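Local coordinates for protein cystathionine beta-lyases/cystathionine gamma-synthases (Corynebacterium glutamicum, PDB 5X5H) that probably catalyses the pyridoxal-phosphate-dependent joining of O-succinyl-L-homoserine and L-cysteine into L,L-cystathionine, with release of succinate, a step of methionine biosynthesis, at residues Q8-A13 with S184-Q189; V61-T66 with F242-T247; A69-K74 with V198-T203; A84-L89 with L146-T151. All coordinates share one frame; numbering follows the deposited sequence.

Contact 1. Residues Q8-A13 with S184-Q189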
loop_
_atom_site.group_PDB
_atom_site.type_symbol
_atom_site.label_atom_id
_atom_site.label_comp_id
_atom_site.label_asym_id
_atom_site.label_seq_id
_atom_site.Cartn_x
_atom_site.Cartn_y
_atom_site.Cartn_z
ATOM N N GLN A 8 -9.467 -30.213 6.113
ATOM C CA GLN A 8 -9.581 -29.463 4.802
ATOM C C GLN A 8 -8.274 -29.582 4.138
ATOM O O GLN A 8 -7.243 -29.744 4.817
ATOM C CB GLN A 8 -9.867 -27.994 4.953
ATOM C CG GLN A 8 -11.179 -27.644 5.670
ATOM C CD GLN A 8 -12.455 -27.954 4.876
ATOM O OE1 GLN A 8 -13.039 -29.023 5.067
ATOM N NE2 GLN A 8 -12.968 -26.986 4.106
ATOM N N GLY A 9 -8.283 -29.402 2.833
ATOM C CA GLY A 9 -7.089 -29.524 2.054
ATOM C C GLY A 9 -6.167 -28.301 2.109
ATOM O O GLY A 9 -6.507 -27.261 2.651
ATOM N N PHE A 10 -4.955 -28.495 1.606
ATOM C CA PHE A 10 -3.910 -27.447 1.660
ATOM C C PHE A 10 -4.316 -26.189 0.906
ATOM O O PHE A 10 -4.114 -25.093 1.452
ATOM C CB PHE A 10 -2.622 -27.999 1.024
ATOM C CG PHE A 10 -1.432 -27.088 1.153
ATOM C CD1 PHE A 10 -1.240 -26.011 0.360
ATOM C CD2 PHE A 10 -0.549 -27.331 2.210
ATOM C CE1 PHE A 10 -0.114 -25.169 0.597
ATOM C CE2 PHE A 10 0.541 -26.489 2.416
ATOM C CZ PHE A 10 0.748 -25.418 1.622
ATOM N N SER A 11 -4.849 -26.329 -0.311
ATOM C CA SER A 11 -5.308 -25.173 -1.060
ATOM C C SER A 11 -6.455 -24.461 -0.399
ATOM O O SER A 11 -6.436 -23.187 -0.247
ATOM C CB SER A 11 -5.670 -25.500 -2.456
ATOM O OG SER A 11 -4.548 -25.900 -3.220
ATOM N N THR A 12 -7.375 -25.200 0.204
ATOM C CA THR A 12 -8.435 -24.617 1.012
ATOM C C THR A 12 -7.935 -23.823 2.151
ATOM O O THR A 12 -8.304 -22.646 2.376
ATOM C CB THR A 12 -9.401 -25.680 1.444
ATOM O OG1 THR A 12 -9.835 -26.403 0.307
ATOM C CG2 THR A 12 -10.671 -25.084 2.165
ATOM N N ALA A 13 -7.029 -24.430 2.939
ATOM C CA ALA A 13 -6.427 -23.743 4.078
ATOM C C ALA A 13 -5.648 -22.506 3.752
ATOM O O ALA A 13 -5.604 -21.490 4.486
ATOM C CB ALA A 13 -5.534 -24.677 4.900
ATOM N N SER A 184 8.869 -25.456 1.290
ATOM C CA SER A 184 7.563 -24.842 1.640
ATOM C C SER A 184 6.717 -25.823 2.358
ATOM O O SER A 184 6.876 -27.051 2.216
ATOM C CB SER A 184 6.875 -24.205 0.439
ATOM O OG SER A 184 6.000 -25.148 -0.205
ATOM N N PRO A 185 5.650 -25.338 2.994
ATOM C CA PRO A 185 4.765 -26.258 3.633
ATOM C C PRO A 185 3.974 -27.160 2.695
ATOM O O PRO A 185 3.484 -28.214 3.076
ATOM C CB PRO A 185 3.784 -25.352 4.430
ATOM C CG PRO A 185 4.451 -24.029 4.538
ATOM C CD PRO A 185 5.285 -23.932 3.266
ATOM N N TYR A 186 3.872 -26.795 1.414
ATOM C CA TYR A 186 3.167 -27.595 0.412
ATOM C C TYR A 186 3.892 -28.897 0.119
ATOM O O TYR A 186 3.284 -29.908 -0.186
ATOM C CB TYR A 186 3.035 -26.811 -0.875
ATOM C CG TYR A 186 2.243 -27.522 -1.949
ATOM C CD1 TYR A 186 0.928 -27.905 -1.680
ATOM C CD2 TYR A 186 2.761 -27.794 -3.177
ATOM C CE1 TYR A 186 0.157 -28.522 -2.675
ATOM C CE2 TYR A 186 2.027 -28.417 -4.145
ATOM C CZ TYR A 186 0.724 -28.708 -3.892
ATOM O OH TYR A 186 -0.024 -29.362 -4.928
ATOM N N LEU A 187 5.232 -28.884 0.246
ATOM C CA LEU A 187 6.038 -30.106 -0.097
ATOM C C LEU A 187 6.489 -30.855 1.108
ATOM O O LEU A 187 6.789 -32.077 0.993
ATOM C CB LEU A 187 7.217 -29.743 -0.982
ATOM C CG LEU A 187 6.834 -29.020 -2.300
ATOM C CD1 LEU A 187 8.139 -28.806 -3.103
ATOM C CD2 LEU A 187 5.821 -29.788 -3.096
ATOM N N GLN A 188 6.607 -30.247 2.260
ATOM C CA GLN A 188 7.216 -30.924 3.383
ATOM C C GLN A 188 6.741 -30.328 4.704
ATOM O O GLN A 188 6.561 -29.097 4.804
ATOM C CB GLN A 188 8.721 -30.744 3.318
ATOM C CG GLN A 188 9.590 -31.431 4.391
ATOM C CD GLN A 188 11.092 -31.325 4.067
ATOM O OE1 GLN A 188 11.697 -32.323 3.572
ATOM N NE2 GLN A 188 11.683 -30.178 4.226
ATOM N N GLN A 189 6.410 -31.164 5.706
ATOM C CA GLN A 189 5.858 -30.708 6.957
ATOM C C GLN A 189 6.692 -31.288 8.106
ATOM O O GLN A 189 6.345 -32.325 8.680
ATOM C CB GLN A 189 4.361 -31.040 7.067
ATOM C CG GLN A 189 3.509 -30.401 6.004
ATOM C CD GLN A 189 2.097 -30.867 5.993
ATOM O OE1 GLN A 189 1.855 -32.075 5.895
ATOM N NE2 GLN A 189 1.140 -29.936 5.975
#

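Contact 2. Residues V61-T66 with F242-T247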
loop_
_atom_site.group_PDB
_atom_site.type_symbol
_atom_site.label_atom_id
_atom_site.label_comp_id
_atom_site.label_asym_id
_atom_site.label_seq_id
_atom_site.Cartn_x
_atom_site.Cartn_y
_atom_site.Cartn_z
ATOM N N VAL A 61 -1.774 -11.459 12.534
ATOM C CA VAL A 61 -2.246 -12.741 13.112
ATOM C C VAL A 61 -2.934 -13.585 12.056
ATOM O O VAL A 61 -2.762 -14.815 12.019
ATOM C CB VAL A 61 -3.146 -12.470 14.338
ATOM C CG1 VAL A 61 -3.832 -13.765 14.764
ATOM C CG2 VAL A 61 -2.290 -11.930 15.441
ATOM N N ALA A 62 -3.626 -12.983 11.096
ATOM C CA ALA A 62 -4.221 -13.758 9.986
ATOM C C ALA A 62 -3.180 -14.545 9.222
ATOM O O ALA A 62 -3.351 -15.752 8.922
ATOM C CB ALA A 62 -5.103 -12.893 9.078
ATOM N N LEU A 63 -2.086 -13.876 8.898
ATOM C CA LEU A 63 -0.954 -14.558 8.240
ATOM C C LEU A 63 -0.363 -15.699 9.054
ATOM O O LEU A 63 -0.201 -16.848 8.553
ATOM C CB LEU A 63 0.110 -13.568 7.871
ATOM C CG LEU A 63 1.432 -14.155 7.363
ATOM C CD1 LEU A 63 1.278 -14.960 6.080
ATOM C CD2 LEU A 63 2.471 -13.103 7.263
ATOM N N GLU A 64 -0.107 -15.400 10.307
ATOM C CA GLU A 64 0.452 -16.372 11.252
ATOM C C GLU A 64 -0.362 -17.609 11.358
ATOM O O GLU A 64 0.111 -18.774 11.274
ATOM C CB GLU A 64 0.534 -15.733 12.663
ATOM C CG GLU A 64 1.605 -14.667 12.732
ATOM C CD GLU A 64 1.700 -13.902 14.069
ATOM O OE1 GLU A 64 0.699 -13.955 14.881
ATOM O OE2 GLU A 64 2.721 -13.208 14.316
ATOM N N GLN A 65 -1.684 -17.459 11.461
ATOM C CA GLN A 65 -2.589 -18.587 11.608
ATOM C C GLN A 65 -2.667 -19.406 10.366
ATOM O O GLN A 65 -2.864 -20.618 10.390
ATOM C CB GLN A 65 -3.972 -18.086 12.068
ATOM C CG GLN A 65 -3.941 -17.529 13.480
ATOM C CD GLN A 65 -3.612 -18.511 14.520
ATOM O OE1 GLN A 65 -2.557 -18.480 15.197
ATOM N NE2 GLN A 65 -4.457 -19.531 14.604
ATOM N N THR A 66 -2.533 -18.788 9.192
ATOM C CA THR A 66 -2.585 -19.441 7.926
ATOM C C THR A 66 -1.353 -20.355 7.816
ATOM O O THR A 66 -1.449 -21.530 7.514
ATOM C CB THR A 66 -2.669 -18.518 6.750
ATOM O OG1 THR A 66 -3.751 -17.593 6.870
ATOM C CG2 THR A 66 -2.886 -19.283 5.469
ATOM N N PHE A 242 1.084 -4.030 5.892
ATOM C CA PHE A 242 0.971 -4.096 4.434
ATOM C C PHE A 242 1.716 -5.338 3.988
ATOM O O PHE A 242 1.251 -6.066 3.097
ATOM C CB PHE A 242 1.590 -2.811 3.768
ATOM C CG PHE A 242 0.847 -1.598 4.047
ATOM C CD1 PHE A 242 -0.266 -1.250 3.257
ATOM C CD2 PHE A 242 1.175 -0.799 5.149
ATOM C CE1 PHE A 242 -1.064 -0.134 3.557
ATOM C CE2 PHE A 242 0.373 0.330 5.409
ATOM C CZ PHE A 242 -0.683 0.625 4.627
ATOM N N ASP A 243 2.900 -5.589 4.525
ATOM C CA ASP A 243 3.684 -6.767 4.111
ATOM C C ASP A 243 2.952 -8.023 4.526
ATOM O O ASP A 243 2.919 -9.002 3.774
ATOM C CB ASP A 243 5.051 -6.715 4.736
ATOM C CG ASP A 243 5.979 -5.722 3.980
ATOM O OD1 ASP A 243 5.560 -5.047 2.998
ATOM O OD2 ASP A 243 7.146 -5.696 4.404
ATOM N N ALA A 244 2.370 -8.103 5.731
ATOM C CA ALA A 244 1.668 -9.329 6.153
ATOM C C ALA A 244 0.455 -9.563 5.252
ATOM O O ALA A 244 0.152 -10.738 4.923
ATOM C CB ALA A 244 1.173 -9.197 7.553
ATOM N N TYR A 245 -0.231 -8.530 4.789
ATOM C CA TYR A 245 -1.317 -8.699 3.824
ATOM C C TYR A 245 -0.792 -9.233 2.497
ATOM O O TYR A 245 -1.365 -10.215 1.951
ATOM C CB TYR A 245 -2.033 -7.330 3.553
ATOM C CG TYR A 245 -3.124 -7.518 2.517
ATOM C CD1 TYR A 245 -4.314 -8.045 2.854
ATOM C CD2 TYR A 245 -2.875 -7.195 1.202
ATOM C CE1 TYR A 245 -5.289 -8.310 1.960
ATOM C CE2 TYR A 245 -3.829 -7.479 0.225
ATOM C CZ TYR A 245 -5.038 -8.076 0.631
ATOM O OH TYR A 245 -6.037 -8.430 -0.336
ATOM N N LEU A 246 0.287 -8.657 1.983
ATOM C CA LEU A 246 0.877 -9.094 0.696
ATOM C C LEU A 246 1.394 -10.526 0.742
ATOM O O LEU A 246 1.261 -11.300 -0.222
ATOM C CB LEU A 246 1.938 -8.145 0.186
ATOM C CG LEU A 246 1.347 -6.823 -0.286
ATOM C CD1 LEU A 246 2.593 -5.965 -0.472
ATOM C CD2 LEU A 246 0.525 -6.985 -1.547
ATOM N N THR A 247 2.050 -10.870 1.842
ATOM C CA THR A 247 2.519 -12.231 2.058
ATOM C C THR A 247 1.335 -13.197 2.006
ATOM O O THR A 247 1.398 -14.267 1.338
ATOM C CB THR A 247 3.341 -12.404 3.328
ATOM O OG1 THR A 247 4.470 -11.478 3.340
ATOM C CG2 THR A 247 3.826 -13.852 3.522
#

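Contact 3. Residues A69-K74 with V198-T203. With PLP (pyridoxal-5'-phosphate), chain B.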
loop_
_atom_site.group_PDB
_atom_site.type_symbol
_atom_site.label_atom_id
_atom_site.label_comp_id
_atom_site.label_asym_id
_atom_site.label_seq_id
_atom_site.Cartn_x
_atom_site.Cartn_y
_atom_site.Cartn_z
ATOM N N ALA A 69 -1.467 -23.349 10.089
ATOM C CA ALA A 69 -2.363 -24.406 9.641
ATOM C C ALA A 69 -1.718 -25.219 8.565
ATOM O O ALA A 69 -1.837 -26.482 8.524
ATOM C CB ALA A 69 -3.687 -23.827 9.115
ATOM N N LEU A 70 -0.963 -24.602 7.632
ATOM C CA LEU A 70 -0.338 -25.300 6.477
ATOM C C LEU A 70 0.783 -26.219 6.953
ATOM O O LEU A 70 1.094 -27.119 6.154
ATOM C CB LEU A 70 0.158 -24.279 5.528
ATOM C CG LEU A 70 -0.934 -23.429 4.824
ATOM C CD1 LEU A 70 -0.290 -22.405 4.014
ATOM C CD2 LEU A 70 -1.943 -24.259 4.122
ATOM N N GLU A 71 1.338 -25.985 8.128
ATOM C CA GLU A 71 2.398 -26.847 8.718
ATOM C C GLU A 71 1.890 -27.872 9.685
ATOM O O GLU A 71 2.663 -28.591 10.275
ATOM C CB GLU A 71 3.480 -25.960 9.322
ATOM C CG GLU A 71 4.328 -25.240 8.303
ATOM C CD GLU A 71 5.452 -26.097 7.722
ATOM O OE1 GLU A 71 5.449 -27.357 7.766
ATOM O OE2 GLU A 71 6.314 -25.538 6.959
ATOM N N GLY A 72 0.569 -27.905 9.881
ATOM C CA GLY A 72 0.054 -28.781 10.908
ATOM C C GLY A 72 0.372 -28.344 12.298
ATOM O O GLY A 72 0.602 -29.143 13.259
ATOM N N ALA A 73 0.522 -27.029 12.522
ATOM C CA ALA A 73 0.929 -26.390 13.731
ATOM C C ALA A 73 -0.225 -25.666 14.437
ATOM O O ALA A 73 -1.014 -25.001 13.703
ATOM C CB ALA A 73 2.080 -25.393 13.467
ATOM N N LYS A 74 -0.288 -25.687 15.737
ATOM C CA LYS A 74 -1.264 -24.853 16.454
ATOM C C LYS A 74 -0.833 -23.394 16.493
ATOM O O LYS A 74 -1.671 -22.483 16.476
ATOM C CB LYS A 74 -1.386 -25.326 17.911
ATOM C CG LYS A 74 -1.974 -26.727 18.044
ATOM C CD LYS A 74 -1.891 -27.240 19.499
ATOM C CE LYS A 74 -1.931 -28.759 19.526
ATOM N NZ LYS A 74 -2.366 -29.199 20.875
ATOM N N VAL A 198 9.592 -25.032 13.169
ATOM C CA VAL A 198 9.868 -24.858 11.734
ATOM C C VAL A 198 10.025 -23.385 11.475
ATOM O O VAL A 198 9.206 -22.591 11.952
ATOM C CB VAL A 198 8.803 -25.482 10.822
ATOM C CG1 VAL A 198 8.987 -25.124 9.382
ATOM C CG2 VAL A 198 8.814 -26.996 10.984
ATOM N N LEU A 199 11.034 -23.032 10.694
ATOM C CA LEU A 199 11.312 -21.673 10.265
ATOM C C LEU A 199 11.074 -21.541 8.783
ATOM O O LEU A 199 11.543 -22.376 8.001
ATOM C CB LEU A 199 12.736 -21.346 10.623
ATOM C CG LEU A 199 13.493 -20.018 10.348
ATOM C CD1 LEU A 199 13.739 -19.756 8.900
ATOM C CD2 LEU A 199 12.934 -18.833 10.939
ATOM N N HIS A 200 10.528 -20.406 8.362
ATOM C CA HIS A 200 10.471 -19.975 7.004
ATOM C C HIS A 200 10.986 -18.580 6.776
ATOM O O HIS A 200 10.610 -17.674 7.508
ATOM C CB HIS A 200 8.988 -19.951 6.444
ATOM C CG HIS A 200 8.454 -21.294 6.252
ATOM N ND1 HIS A 200 7.685 -22.014 7.143
ATOM C CD2 HIS A 200 8.705 -22.105 5.216
ATOM C CE1 HIS A 200 7.474 -23.220 6.601
ATOM N NE2 HIS A 200 8.106 -23.258 5.433
ATOM N N SER A 201 11.700 -18.355 5.691
ATOM C CA SER A 201 11.809 -17.034 5.033
ATOM C C SER A 201 10.574 -16.921 4.103
ATOM O O SER A 201 10.573 -17.582 3.088
ATOM C CB SER A 201 13.043 -16.934 4.252
ATOM O OG SER A 201 12.950 -15.730 3.441
ATOM N N THR A 202 9.550 -16.168 4.465
ATOM C CA THR A 202 8.394 -15.985 3.609
ATOM C C THR A 202 8.700 -15.103 2.453
ATOM O O THR A 202 7.913 -15.009 1.481
ATOM C CB THR A 202 7.212 -15.493 4.413
ATOM O OG1 THR A 202 7.485 -14.183 4.969
ATOM C CG2 THR A 202 6.850 -16.373 5.569
ATOM N N THR A 203 9.884 -14.426 2.457
ATOM C CA THR A 203 10.428 -13.714 1.305
ATOM C C THR A 203 10.407 -14.506 0.032
ATOM O O THR A 203 10.384 -13.927 -1.061
ATOM C CB THR A 203 11.880 -13.340 1.678
ATOM O OG1 THR A 203 11.882 -12.703 2.962
ATOM C CG2 THR A 203 12.448 -12.365 0.660
HETATM N N1 PLP B . 16.890 -19.547 5.051
HETATM C C2 PLP B . 16.991 -19.855 3.777
HETATM C C2A PLP B . 17.010 -21.306 3.432
HETATM C C3 PLP B . 16.897 -18.884 2.836
HETATM O O3 PLP B . 16.963 -19.149 1.487
HETATM C C4 PLP B . 16.781 -17.528 3.186
HETATM C C4A PLP B . 16.704 -16.495 2.137
HETATM C C5 PLP B . 16.843 -17.190 4.559
HETATM C C6 PLP B . 16.882 -18.254 5.443
HETATM C C5A PLP B . 16.855 -15.756 5.086
HETATM O O4P PLP B . 15.544 -15.115 4.928
HETATM P P PLP B . 15.443 -13.552 4.687
HETATM O O1P PLP B . 16.225 -13.235 3.427
HETATM O O2P PLP B . 13.936 -13.421 4.588
HETATM O O3P PLP B . 15.992 -12.848 5.929
#

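Contact 4. Residues A84-L89 with L146-T151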
loop_
_atom_site.group_PDB
_atom_site.type_symbol
_atom_site.label_atom_id
_atom_site.label_comp_id
_atom_site.label_asym_id
_atom_site.label_seq_id
_atom_site.Cartn_x
_atom_site.Cartn_y
_atom_site.Cartn_z
ATOM N N ALA A 84 15.533 -12.429 10.878
ATOM C CA ALA A 84 15.121 -11.965 12.218
ATOM C C ALA A 84 14.399 -13.035 12.953
ATOM O O ALA A 84 14.509 -13.180 14.198
ATOM C CB ALA A 84 14.162 -10.773 12.104
ATOM N N ALA A 85 13.612 -13.863 12.245
ATOM C CA ALA A 85 12.928 -15.021 12.840
ATOM C C ALA A 85 13.980 -15.995 13.403
ATOM O O ALA A 85 13.818 -16.585 14.466
ATOM C CB ALA A 85 12.050 -15.683 11.785
ATOM N N THR A 86 15.061 -16.210 12.629
ATOM C CA THR A 86 16.161 -17.133 13.050
ATOM C C THR A 86 16.787 -16.546 14.314
ATOM O O THR A 86 17.015 -17.285 15.294
ATOM C CB THR A 86 17.192 -17.257 11.928
ATOM O OG1 THR A 86 16.567 -17.861 10.754
ATOM C CG2 THR A 86 18.381 -18.130 12.308
ATOM N N ASP A 87 17.094 -15.275 14.334
ATOM C CA ASP A 87 17.698 -14.658 15.488
ATOM C C ASP A 87 16.855 -14.794 16.735
ATOM O O ASP A 87 17.339 -15.145 17.819
ATOM C CB ASP A 87 17.939 -13.201 15.150
ATOM C CG ASP A 87 18.544 -12.436 16.281
ATOM O OD1 ASP A 87 19.747 -12.721 16.595
ATOM O OD2 ASP A 87 17.931 -11.461 16.873
ATOM N N ILE A 88 15.569 -14.556 16.616
ATOM C CA ILE A 88 14.648 -14.719 17.757
ATOM C C ILE A 88 14.622 -16.152 18.203
ATOM O O ILE A 88 14.699 -16.402 19.439
ATOM C CB ILE A 88 13.214 -14.267 17.373
ATOM C CG1 ILE A 88 13.132 -12.755 17.141
ATOM C CG2 ILE A 88 12.236 -14.659 18.482
ATOM C CD1 ILE A 88 13.569 -11.878 18.280
ATOM N N LEU A 89 14.537 -17.138 17.305
ATOM C CA LEU A 89 14.480 -18.516 17.741
ATOM C C LEU A 89 15.779 -18.878 18.431
ATOM O O LEU A 89 15.794 -19.540 19.508
ATOM C CB LEU A 89 14.146 -19.450 16.543
ATOM C CG LEU A 89 13.510 -20.781 16.598
ATOM C CD1 LEU A 89 12.448 -20.912 17.641
ATOM C CD2 LEU A 89 13.225 -21.137 15.153
ATOM N N LEU A 146 20.326 -27.137 20.443
ATOM C CA LEU A 146 19.727 -26.889 19.116
ATOM C C LEU A 146 20.458 -27.703 18.080
ATOM O O LEU A 146 21.701 -27.607 17.975
ATOM C CB LEU A 146 19.857 -25.390 18.832
ATOM C CG LEU A 146 19.212 -24.915 17.526
ATOM C CD1 LEU A 146 17.763 -25.278 17.352
ATOM C CD2 LEU A 146 19.435 -23.379 17.480
ATOM N N ILE A 147 19.703 -28.389 17.281
ATOM C CA ILE A 147 20.195 -28.971 15.988
ATOM C C ILE A 147 19.429 -28.207 14.880
ATOM O O ILE A 147 18.173 -28.231 14.884
ATOM C CB ILE A 147 19.915 -30.461 15.910
ATOM C CG1 ILE A 147 20.528 -31.181 17.154
ATOM C CG2 ILE A 147 20.447 -31.078 14.594
ATOM C CD1 ILE A 147 20.165 -32.639 17.197
ATOM N N TRP A 148 20.158 -27.534 14.019
ATOM C CA TRP A 148 19.609 -26.693 12.964
ATOM C C TRP A 148 19.734 -27.396 11.626
ATOM O O TRP A 148 20.887 -27.668 11.192
ATOM C CB TRP A 148 20.342 -25.365 12.931
ATOM C CG TRP A 148 19.654 -24.397 12.007
ATOM C CD1 TRP A 148 19.904 -24.168 10.689
ATOM C CD2 TRP A 148 18.583 -23.541 12.399
ATOM N NE1 TRP A 148 19.058 -23.167 10.226
ATOM C CE2 TRP A 148 18.219 -22.822 11.257
ATOM C CE3 TRP A 148 17.934 -23.294 13.623
ATOM C CZ2 TRP A 148 17.233 -21.822 11.311
ATOM C CZ3 TRP A 148 16.900 -22.296 13.662
ATOM C CH2 TRP A 148 16.607 -21.579 12.499
ATOM N N VAL A 149 18.623 -27.740 11.017
ATOM C CA VAL A 149 18.633 -28.495 9.779
ATOM C C VAL A 149 17.986 -27.651 8.669
ATOM O O VAL A 149 16.851 -27.151 8.901
ATOM C CB VAL A 149 17.914 -29.840 9.954
ATOM C CG1 VAL A 149 17.568 -30.495 8.622
ATOM C CG2 VAL A 149 18.832 -30.784 10.822
ATOM N N GLU A 150 18.545 -27.558 7.499
ATOM C CA GLU A 150 17.885 -27.079 6.304
ATOM C C GLU A 150 17.755 -28.244 5.400
ATOM O O GLU A 150 18.759 -28.932 5.147
ATOM C CB GLU A 150 18.689 -26.116 5.497
ATOM C CG GLU A 150 18.754 -24.806 5.930
ATOM C CD GLU A 150 19.618 -23.938 5.032
ATOM O OE1 GLU A 150 19.807 -24.126 3.807
ATOM O OE2 GLU A 150 20.061 -22.946 5.574
ATOM N N THR A 151 16.609 -28.558 4.794
ATOM C CA THR A 151 16.533 -29.607 3.803
ATOM C C THR A 151 15.399 -29.333 2.822
ATOM O O THR A 151 14.260 -29.143 3.259
ATOM C CB THR A 151 16.415 -30.986 4.482
ATOM O OG1 THR A 151 16.423 -32.021 3.499
ATOM C CG2 THR A 151 15.210 -31.234 5.336
#

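Contact 1. Residues Q8-A13 with S184-Q189
Phe10, in the first turn of helix 10-16, and Tyr186, in the short, weakly bonded helix 184-187, bring their CA atoms to 7.2 Å, and no hydrogen bond joins the two backbones. The contact therefore rests on aromatic packing, a worked case of one ring closing the gap between two short helices. Phe10 holds CG anti to its own backbone N (chi1 -173°), which sends the phenyl ring straight across to the opposite chain. Tyr186 presents an edge to one face of that ring, with Tyr186 CD1 3.5 Å above the Phe10 plane and offset toward the rim. The pair is edge-to-face, its planes inclined at 61°. Their centroids stand 5.0 Å apart. The tyrosine CB adds an off-centre CH-pi contact over the phenyl ring, 4.1 Å from its centroid. At the far end of the ring Phe10 CZ comes within 3.4 Å of Tyr186 N, while Pro185 CB sits in the ring plane, at the edge, 4.0 Å from Phe10 CE2. The backbone turn that carries Tyr186 is braced by Ser184, whose OG accepts from Tyr186 N at 3.1 Å in an ST turn. Tyr186 OH is hydrogen-bonded to Asp259, and Leu70 of helix 58-70 packs against both Phe10 and Pro185. Asp374 of the second subunit bonds Gly9 N and Thr12 OG1, tying the start of helix 10-16 to a neighbouring subunit. Across the contact the forces are apolar and aromatic; hydrogen bonds act alongside, bracing the Tyr186 turn and holding the Phe10 helix.

Contact 2. Residues V61-T66 with F242-T247
Leu63 reaches from helix 58-70 to Ala244 and Thr247, one helical turn apart on helix 241-251, and illustrates how a branched side chain can bridge two helices. Leu63 leaves its backbone toward the partner helix, and CB lies 4.1 Å from Ala244 O. From there a chi1 of 171° swings CG to the side remote from the backbone N, carrying both methyls out over the facing surface. CD2 takes the middle ground: it is 4.0 Å from Ala244 CA and 4.1 Å from Ala244 CB, and it also touches Thr247 CG2, one turn on. CD1 finishes the walk against Thr247 CG2 at 3.8 Å. Where the leucine meets the alanine, the CA atoms of Leu63 and Ala244 are only 6.2 Å apart, a close approach that suits the single-carbon side chain of Ala244. Thr247 offers Leu63 its methyl and not its hydroxyl, because OG1 is turned back along its own helix to Asp243 O, 3.0 Å away and well above the carbonyl plane. That oxygen also accepts from Thr247 N. Thr66 repeats the habit on the other helix, with OG1 and N reaching Ala62 O from opposite faces of its plane. Ala248 extends the surface met by Leu63, while Phe242 packs on Asp243 of the third subunit, so helix 241-251 serves a subunit interface as well. With each hydroxyl spent inside its own helix, the buried meeting of these two segments is left to methyl groups and van der Waals attraction.

Contact 3. Residues A69-K74 with V198-T203
Phosphate oxygen O2P of pyridoxal phosphate is gripped twice just past Val198 and His200, the residues that face Glu71: Ser201 OG, at the end of strand 197-201, bonds it at 2.8 Å, and Thr203 OG1, in the loop that follows, at 2.7 Å. Gly82 N and Met83 N of the same chain, with Tyr52 and Arg54 of the third subunit, also bond the cofactor. Earlier on the strand, Val198 and His200 exemplify the surroundings of a buried carboxylate, that of Glu71. Helix 58-70 closes in a Schellman motif at Gly72, with Glu71 just before it, and a bend at chi2 (-82°) folds the glutamate toward the strand. Its carboxylate faces the edge of the His200 ring, although the detailed geometry there is doubtful. Glu71 OE2 also lies 3.6 Å from the methyl CG1 of Val198. Polar partners lie outside the strand: Asn180 ND2 bonds OE2, and Glu71 with Leu191 belongs to a magnesium site. The metal cation would probably favour the charged form of the carboxylate. This strand and the loop after it thus have two kinds of anion nearby, a carboxylate paired with a metal and an amide, and a phosphate held here by two neutral hydroxyls.

Contact 4. Residues A84-L89 with L146-T151
Trp148 of strand 144-150 meets Thr86 and Leu89, neighbours one turn apart on helix 82-93, in a compact example of a helix laid on a sheet. Of residues 146-151, Leu146 comes first, its CB directed toward the helix and its CA 10.0 Å from that of Leu89; its side chain packs on Val177 of the adjacent strand. Ile147 follows, with backbone bonds to that same strand 175-179, and then comes the tryptophan. A chi1 of -171° throws the indole of Trp148 outward to the helix, where the six-membered ring does all the touching. Trp148 CH2 lies 3.9 Å from Thr86 CG2, and Trp148 CZ2 is 4.1 Å from Thr86 OG1. At the neighbouring corner Trp148 CZ3 packs on Leu89 CD2, also at 4.1 Å. The threonine hydroxyl has its polar partner one turn back, in Gly82 O, consistent with the rotation that turns its methyl to the indole. Phe90 adds an edge-to-face ring contact to Trp148. Next in sequence, Val149 again bonds strand 175-179, and Glu150 takes Tyr107 N and Asn154 N on its two carboxylate oxygens while touching the pyridoxal phosphate. Thr151, as the strand ends, uses OG1 for Thr160 N. The strand therefore changes character along its length: a largely nonpolar contact, without hydrogen bonds across it, holds the helix on the sheet, and two residues on Glu150 lines the cofactor pocket.

Contacts 2, 3 and 4 are buried, while contact 1 is only partly buried and lies beside the second subunit. Helix 58-70 is shared by contacts 2 and 3, and contact 1 is tied to contact 3 through Gln189 NE2 and Leu70 O. Contacts 3 and 4 reach the same seven-stranded sheet, of the kind found in fold-type I pyridoxal phosphate enzymes, and meet where Leu199 packs on Ala85 and Trp148. Gln188 NE2 to Thr151 O joins contacts 1 and 4, whereas contacts 2 and 4 do not touch. Aromatic edge-to-face packing marks contact 1, aliphatic packing contact 2 and indole packing contact 4; of the touching side chains, only contact 3 has a carboxylate.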